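Local coordinates for aromatic-amino-acid:2-oxoglutarate transaminase (Candida albicans, PDB 6HND), which probably catalyses the pyridoxal phosphate-dependent transfer of amino groups between aromatic amino acids, or 2-aminoadipate, and 2-oxo acids, at residues B[210-215]-B[252-257]; B[438-443]-B[486-491]. All blocks are in the same frame, centred on the assembly; numbering follows the deposited sequence.

Contact 1 (B[210-215]-B[252-257]). With K (potassium ion), chain G; PLP (pyridoxal-5'-phosphate), chain E.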
loop_
_atom_site.group_PDB
_atom_site.type_symbol
_atom_site.label_atom_id
_atom_site.label_comp_id
_atom_site.label_asym_id
_atom_site.label_seq_id
_atom_site.Cartn_x
_atom_site.Cartn_y
_atom_site.Cartn_z
ATOM N N ILE B 210 -10.276 24.252 -19.427
ATOM C CA ILE B 210 -9.964 25.197 -18.332
ATOM C C ILE B 210 -9.951 26.591 -18.929
ATOM O O ILE B 210 -9.378 26.778 -20.007
ATOM C CB ILE B 210 -8.629 24.831 -17.680
ATOM C CG1 ILE B 210 -8.819 23.652 -16.723
ATOM C CG2 ILE B 210 -8.027 26.048 -16.996
ATOM C CD1 ILE B 210 -7.524 23.054 -16.285
ATOM N N ASN B 211 -10.606 27.526 -18.250
ATOM C CA ASN B 211 -10.564 28.966 -18.592
ATOM C C ASN B 211 -9.267 29.526 -17.970
ATOM O O ASN B 211 -9.079 29.339 -16.765
ATOM C CB ASN B 211 -11.874 29.606 -18.134
ATOM C CG ASN B 211 -11.820 31.119 -18.086
ATOM O OD1 ASN B 211 -11.103 31.730 -18.865
ATOM N ND2 ASN B 211 -12.572 31.724 -17.174
ATOM N N PHE B 212 -8.434 30.227 -18.751
ATOM C CA PHE B 212 -7.105 30.755 -18.343
ATOM C C PHE B 212 -7.122 32.267 -18.071
ATOM O O PHE B 212 -6.034 32.807 -17.816
ATOM C CB PHE B 212 -6.068 30.378 -19.401
ATOM C CG PHE B 212 -5.571 28.962 -19.246
ATOM C CD1 PHE B 212 -6.221 27.902 -19.869
ATOM C CD2 PHE B 212 -4.489 28.684 -18.429
ATOM C CE1 PHE B 212 -5.755 26.604 -19.717
ATOM C CE2 PHE B 212 -4.052 27.382 -18.252
ATOM C CZ PHE B 212 -4.687 26.344 -18.894
ATOM N N ASP B 213 -8.295 32.911 -18.014
ATOM C CA ASP B 213 -8.436 34.305 -17.491
ATOM C C ASP B 213 -7.902 34.406 -16.049
ATOM O O ASP B 213 -7.970 33.402 -15.282
ATOM C CB ASP B 213 -9.893 34.768 -17.490
ATOM C CG ASP B 213 -10.556 34.918 -18.856
ATOM O OD1 ASP B 213 -9.833 34.854 -19.891
ATOM O OD2 ASP B 213 -11.818 35.088 -18.874
ATOM N N ASN B 214 -7.442 35.588 -15.648
ATOM C CA ASN B 214 -6.851 35.793 -14.296
ATOM C C ASN B 214 -7.882 35.547 -13.187
ATOM O O ASN B 214 -7.449 35.212 -12.079
ATOM C CB ASN B 214 -6.243 37.179 -14.152
ATOM C CG ASN B 214 -5.036 37.317 -15.043
ATOM O OD1 ASN B 214 -5.085 38.017 -16.051
ATOM N ND2 ASN B 214 -3.975 36.607 -14.712
ATOM N N ASP B 215 -9.176 35.719 -13.470
ATOM C CA ASP B 215 -10.290 35.589 -12.489
ATOM C C ASP B 215 -10.960 34.217 -12.664
ATOM O O ASP B 215 -12.090 34.050 -12.177
ATOM C CB ASP B 215 -11.292 36.750 -12.630
ATOM C CG ASP B 215 -12.095 36.795 -13.929
ATOM O OD1 ASP B 215 -11.770 36.035 -14.893
ATOM O OD2 ASP B 215 -13.057 37.586 -13.990
ATOM N N ASN B 252 -4.064 21.321 -9.902
ATOM C CA ASN B 252 -2.767 20.875 -10.459
ATOM C C ASN B 252 -2.953 20.551 -11.938
ATOM O O ASN B 252 -3.620 19.582 -12.254
ATOM C CB ASN B 252 -2.219 19.704 -9.669
ATOM C CG ASN B 252 -0.883 19.248 -10.190
ATOM O OD1 ASN B 252 -0.396 19.840 -11.149
ATOM N ND2 ASN B 252 -0.305 18.219 -9.578
ATOM N N PRO B 253 -2.352 21.290 -12.902
ATOM C CA PRO B 253 -1.302 22.278 -12.631
ATOM C C PRO B 253 -1.650 23.754 -12.432
ATOM O O PRO B 253 -0.810 24.446 -11.978
ATOM C CB PRO B 253 -0.507 22.224 -13.949
ATOM C CG PRO B 253 -1.587 22.044 -15.003
ATOM C CD PRO B 253 -2.588 21.116 -14.347
ATOM N N THR B 254 -2.843 24.211 -12.805
ATOM C CA THR B 254 -3.100 25.630 -13.181
ATOM C C THR B 254 -3.089 26.561 -11.968
ATOM O O THR B 254 -2.947 27.745 -12.187
ATOM C CB THR B 254 -4.387 25.800 -13.995
ATOM O OG1 THR B 254 -5.513 25.431 -13.198
ATOM C CG2 THR B 254 -4.359 24.993 -15.275
ATOM N N GLY B 255 -3.283 26.049 -10.752
ATOM C CA GLY B 255 -3.330 26.835 -9.500
ATOM C C GLY B 255 -4.690 27.465 -9.236
ATOM O O GLY B 255 -4.818 28.101 -8.197
ATOM N N PHE B 256 -5.695 27.288 -10.110
ATOM C CA PHE B 256 -7.042 27.906 -9.952
ATOM C C PHE B 256 -7.808 27.271 -8.783
ATOM O O PHE B 256 -7.525 26.127 -8.377
ATOM C CB PHE B 256 -7.868 27.813 -11.238
ATOM C CG PHE B 256 -7.357 28.644 -12.393
ATOM C CD1 PHE B 256 -7.176 30.007 -12.259
ATOM C CD2 PHE B 256 -7.089 28.067 -13.623
ATOM C CE1 PHE B 256 -6.702 30.773 -13.313
ATOM C CE2 PHE B 256 -6.621 28.837 -14.682
ATOM C CZ PHE B 256 -6.428 30.189 -14.525
ATOM N N THR B 257 -8.727 28.043 -8.219
ATOM C CA THR B 257 -9.582 27.658 -7.076
ATOM C C THR B 257 -11.028 28.023 -7.392
ATOM O O THR B 257 -11.290 29.217 -7.689
ATOM C CB THR B 257 -9.146 28.321 -5.772
ATOM O OG1 THR B 257 -7.830 27.866 -5.497
ATOM C CG2 THR B 257 -10.055 27.988 -4.610
HETATM K K K G . -13.305 36.063 -16.772
HETATM N N1 PLP E . -3.204 14.871 -6.600
HETATM C C2 PLP E . -2.650 16.068 -6.750
HETATM C C2A PLP E . -3.484 17.127 -7.386
HETATM C C3 PLP E . -1.330 16.323 -6.285
HETATM O O3 PLP E . -0.791 17.569 -6.450
HETATM C C4 PLP E . -0.591 15.277 -5.672
HETATM C C4A PLP E . 0.745 15.568 -5.100
HETATM C C5 PLP E . -1.224 14.024 -5.519
HETATM C C6 PLP E . -2.499 13.882 -6.011
HETATM C C5A PLP E . -0.523 12.807 -4.975
HETATM O O4P PLP E . -0.339 12.784 -3.535
HETATM P P PLP E . 0.298 11.472 -2.828
HETATM O O1P PLP E . -0.216 10.259 -3.593
HETATM O O2P PLP E . -0.208 11.636 -1.396
HETATM O O3P PLP E . 1.783 11.605 -2.938
#
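Phe256 pushes its ring against the backbone of residues 211-213, while Thr254 meets Ile210 and Phe212. CB of Phe256 points toward segment 210-215, and chi1 of -68° sets CG anti to the carbonyl carbon; the ring atoms make the contact. On one flank CD2 lies by the CG2 methyl of Ile210, and CE2 comes within 3.3 Å of Asn211 O and 3.9 Å of that same Ile210 CG2. On the other, CE1 reaches Asp213 O at 3.5 Å. The tip, CZ, is equally near Asn211 O and Asp213 O and touches CA of Phe212 at 3.9 Å. Both segments are loops of the large domain of a fold type I, class I aminotransferase: they follow strands 204-208 and 243-246, which flank strand 183-187 in the seven-stranded sheet. As in aspartate aminotransferase, Asn252 precedes a cis proline, Pro253, and its ND2 donates to O3 of pyridoxal phosphate at 3.2 Å. Thr254 turns OG1 to Gln251, leaving its methyl to the contact; CG2 meets Ile210 CD1, the two side chains tip to tip. The Thr254 and Phe212 side chains cross at about a right angle, with CG2 at Phe212 CE2. Ile210 CG2 also rests over one face of the Phe212 ring, offset toward the rim. Asn211 OD1 accepts the backbone N-H of Asp213 in an Asx turn (N-H...O 169°), the donor lying well above the carbonyl plane. Beyond that turn, a potassium ion is held by Asp213 OD2 at 2.8 Å and by Asp215 OD1 at 2.4 Å, with Asp215 OD2 farther off.

Contact 2 (B[438-443]-B[486-491])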
loop_
_atom_site.group_PDB
_atom_site.type_symbol
_atom_site.label_atom_id
_atom_site.label_comp_id
_atom_site.label_asym_id
_atom_site.label_seq_id
_atom_site.Cartn_x
_atom_site.Cartn_y
_atom_site.Cartn_z
ATOM N N PHE B 438 1.663 25.614 -6.652
ATOM C CA PHE B 438 1.868 25.694 -8.128
ATOM C C PHE B 438 1.493 27.084 -8.676
ATOM O O PHE B 438 0.527 27.711 -8.215
ATOM C CB PHE B 438 1.111 24.577 -8.857
ATOM C CG PHE B 438 1.550 23.179 -8.481
ATOM C CD1 PHE B 438 2.884 22.812 -8.534
ATOM C CD2 PHE B 438 0.619 22.224 -8.104
ATOM C CE1 PHE B 438 3.280 21.540 -8.173
ATOM C CE2 PHE B 438 1.016 20.956 -7.729
ATOM C CZ PHE B 438 2.347 20.620 -7.750
ATOM N N VAL B 439 2.283 27.546 -9.652
ATOM C CA VAL B 439 2.053 28.785 -10.451
ATOM C C VAL B 439 1.953 28.422 -11.929
ATOM O O VAL B 439 2.905 27.787 -12.446
ATOM C CB VAL B 439 3.175 29.802 -10.245
ATOM C CG1 VAL B 439 2.931 31.035 -11.092
ATOM C CG2 VAL B 439 3.322 30.196 -8.790
ATOM N N THR B 440 0.876 28.831 -12.597
ATOM C CA THR B 440 0.816 28.871 -14.079
ATOM C C THR B 440 1.640 30.067 -14.586
ATOM O O THR B 440 1.331 31.259 -14.251
ATOM C CB THR B 440 -0.610 28.922 -14.642
ATOM O OG1 THR B 440 -1.285 27.735 -14.250
ATOM C CG2 THR B 440 -0.630 28.998 -16.152
ATOM N N PHE B 441 2.644 29.747 -15.397
ATOM C CA PHE B 441 3.573 30.716 -16.029
ATOM C C PHE B 441 3.298 30.669 -17.525
ATOM O O PHE B 441 3.713 29.691 -18.183
ATOM C CB PHE B 441 5.016 30.352 -15.684
ATOM C CG PHE B 441 6.061 31.316 -16.165
ATOM C CD1 PHE B 441 6.248 32.528 -15.531
ATOM C CD2 PHE B 441 6.918 30.976 -17.200
ATOM C CE1 PHE B 441 7.246 33.401 -15.946
ATOM C CE2 PHE B 441 7.896 31.857 -17.633
ATOM C CZ PHE B 441 8.079 33.052 -16.982
ATOM N N LYS B 442 2.594 31.684 -18.009
ATOM C CA LYS B 442 2.131 31.806 -19.406
ATOM C C LYS B 442 3.251 32.374 -20.272
ATOM O O LYS B 442 4.003 33.257 -19.824
ATOM C CB LYS B 442 0.866 32.664 -19.439
ATOM C CG LYS B 442 -0.357 31.983 -18.835
ATOM C CD LYS B 442 -1.671 32.605 -19.226
ATOM C CE LYS B 442 -2.109 33.671 -18.244
ATOM N NZ LYS B 442 -3.567 33.917 -18.332
ATOM N N ILE B 443 3.361 31.829 -21.472
ATOM C CA ILE B 443 4.275 32.282 -22.546
ATOM C C ILE B 443 3.393 32.861 -23.652
ATOM O O ILE B 443 2.652 32.054 -24.283
ATOM C CB ILE B 443 5.106 31.091 -23.058
ATOM C CG1 ILE B 443 5.740 30.283 -21.921
ATOM C CG2 ILE B 443 6.119 31.580 -24.081
ATOM C CD1 ILE B 443 6.565 31.093 -20.939
ATOM N N SER B 486 -1.681 25.143 -24.217
ATOM C CA SER B 486 -0.505 24.418 -23.670
ATOM C C SER B 486 0.680 25.367 -23.542
ATOM O O SER B 486 1.760 24.887 -23.129
ATOM C CB SER B 486 -0.148 23.243 -24.523
ATOM O OG SER B 486 -1.122 22.232 -24.371
ATOM N N ASN B 487 0.471 26.655 -23.843
ATOM C CA ASN B 487 1.548 27.689 -23.835
ATOM C C ASN B 487 1.863 28.124 -22.397
ATOM O O ASN B 487 1.816 29.322 -22.098
ATOM C CB ASN B 487 1.190 28.881 -24.730
ATOM C CG ASN B 487 -0.111 29.555 -24.332
ATOM O OD1 ASN B 487 -1.081 28.881 -23.954
ATOM N ND2 ASN B 487 -0.106 30.882 -24.374
ATOM N N PHE B 488 2.215 27.195 -21.515
ATOM C CA PHE B 488 2.573 27.572 -20.127
ATOM C C PHE B 488 3.509 26.534 -19.535
ATOM O O PHE B 488 3.468 25.387 -19.963
ATOM C CB PHE B 488 1.342 27.775 -19.236
ATOM C CG PHE B 488 0.537 26.544 -18.912
ATOM C CD1 PHE B 488 -0.502 26.138 -19.736
ATOM C CD2 PHE B 488 0.768 25.832 -17.750
ATOM C CE1 PHE B 488 -1.287 25.041 -19.396
ATOM C CE2 PHE B 488 0.017 24.709 -17.433
ATOM C CZ PHE B 488 -1.001 24.308 -18.261
ATOM N N PHE B 489 4.278 26.957 -18.545
ATOM C CA PHE B 489 5.020 26.064 -17.632
ATOM C C PHE B 489 4.368 26.134 -16.254
ATOM O O PHE B 489 3.922 27.212 -15.856
ATOM C CB PHE B 489 6.486 26.469 -17.563
ATOM C CG PHE B 489 7.195 26.421 -18.882
ATOM C CD1 PHE B 489 7.529 25.202 -19.461
ATOM C CD2 PHE B 489 7.571 27.594 -19.522
ATOM C CE1 PHE B 489 8.182 25.159 -20.683
ATOM C CE2 PHE B 489 8.200 27.548 -20.763
ATOM C CZ PHE B 489 8.506 26.333 -21.336
ATOM N N ARG B 490 4.296 24.989 -15.571
ATOM C CA ARG B 490 3.903 24.922 -14.147
ATOM C C ARG B 490 5.171 25.135 -13.343
ATOM O O ARG B 490 6.166 24.416 -13.612
ATOM C CB ARG B 490 3.288 23.570 -13.767
ATOM C CG ARG B 490 2.753 23.523 -12.337
ATOM C CD ARG B 490 2.432 22.107 -11.903
ATOM N NE ARG B 490 3.649 21.386 -11.596
ATOM C CZ ARG B 490 3.711 20.132 -11.206
ATOM N NH1 ARG B 490 2.604 19.429 -11.057
ATOM N NH2 ARG B 490 4.883 19.575 -10.970
ATOM N N LEU B 491 5.092 26.012 -12.352
ATOM C CA LEU B 491 6.215 26.318 -11.432
ATOM C C LEU B 491 5.819 25.848 -10.048
ATOM O O LEU B 491 4.651 26.059 -9.694
ATOM C CB LEU B 491 6.475 27.824 -11.424
ATOM C CG LEU B 491 6.549 28.489 -12.800
ATOM C CD1 LEU B 491 6.704 29.988 -12.627
ATOM C CD2 LEU B 491 7.701 27.919 -13.609
#
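Val439 and Leu491 exchange two backbone hydrogen bonds, and Phe441 and Phe489 exchange two more, all between 2.8 and 2.9 Å from N to O, making these the hydrogen-bonded pairs of an antiparallel sheet. Strands 438-443 and 488-492 are its two central strands, in the small domain of the aminotransferase, with 428-430 and 470-471 outside them. At one end Asn487, the centre of an inverse gamma turn, grips Ile443 twice: its backbone O takes the N-H of Ile443 almost straight (173° at hydrogen), and its ND2 donates back to Ile443 O at 3.0 Å from above the carbonyl plane. At the other end the guanidinium of Arg490 lies flat on the Phe438 ring, planes 9° apart and centres 4.0 Å apart, an off-centre cation-pi stack. The Arg490 chain bends at chi3 (76°), and its CD adds a CH-pi contact over the same ring. NH2 bonds Ser42 O of the second subunit. Arg490 probably corresponds to the arginine that receives the substrate carboxylate in class I relatives such as aspartate aminotransferase. On the face of Thr440 and Phe488, the CG2 methyl of Thr440 touches Phe488 CD2 at 3.8 Å, and the Phe488 ring continues to Phe189 and Phe212. The face bearing Val439, Phe441, Phe489 and Leu491 packs on helices 392-418, 451-465 and 499-518. There Phe441 and Phe489 meet rim to rim through their CD2 atoms, and Ile443 lays CG1 and CD1 against Phe489. Leu491 CD1 closes on Phe441 CB at 3.5 Å.

Overall arrangement
Both segments of contact 1 precede those of contact 2 in the sequence, and the contact centres are 10 Å apart. Contact 1 joins two loops that follow strands of the seven-stranded sheet; contact 2 is the middle of the separate four-stranded antiparallel sheet. The loops of contact 1 touch the strands of contact 2 directly: Thr440 OG1 lies 2.6 Å from Thr254 O, a probable hydrogen bond, and Lys442 NZ bonds Phe212 O. Nearest the cofactor, Arg490 NH1 lies 3.0 Å from Asn252 OD1, also a probable hydrogen bond. Asn252 thus links pyridoxal phosphate to strand 488-492, and Phe438, which packs on Asn252, also touches the cofactor directly. The potassium ion lies at the far end of contact 1.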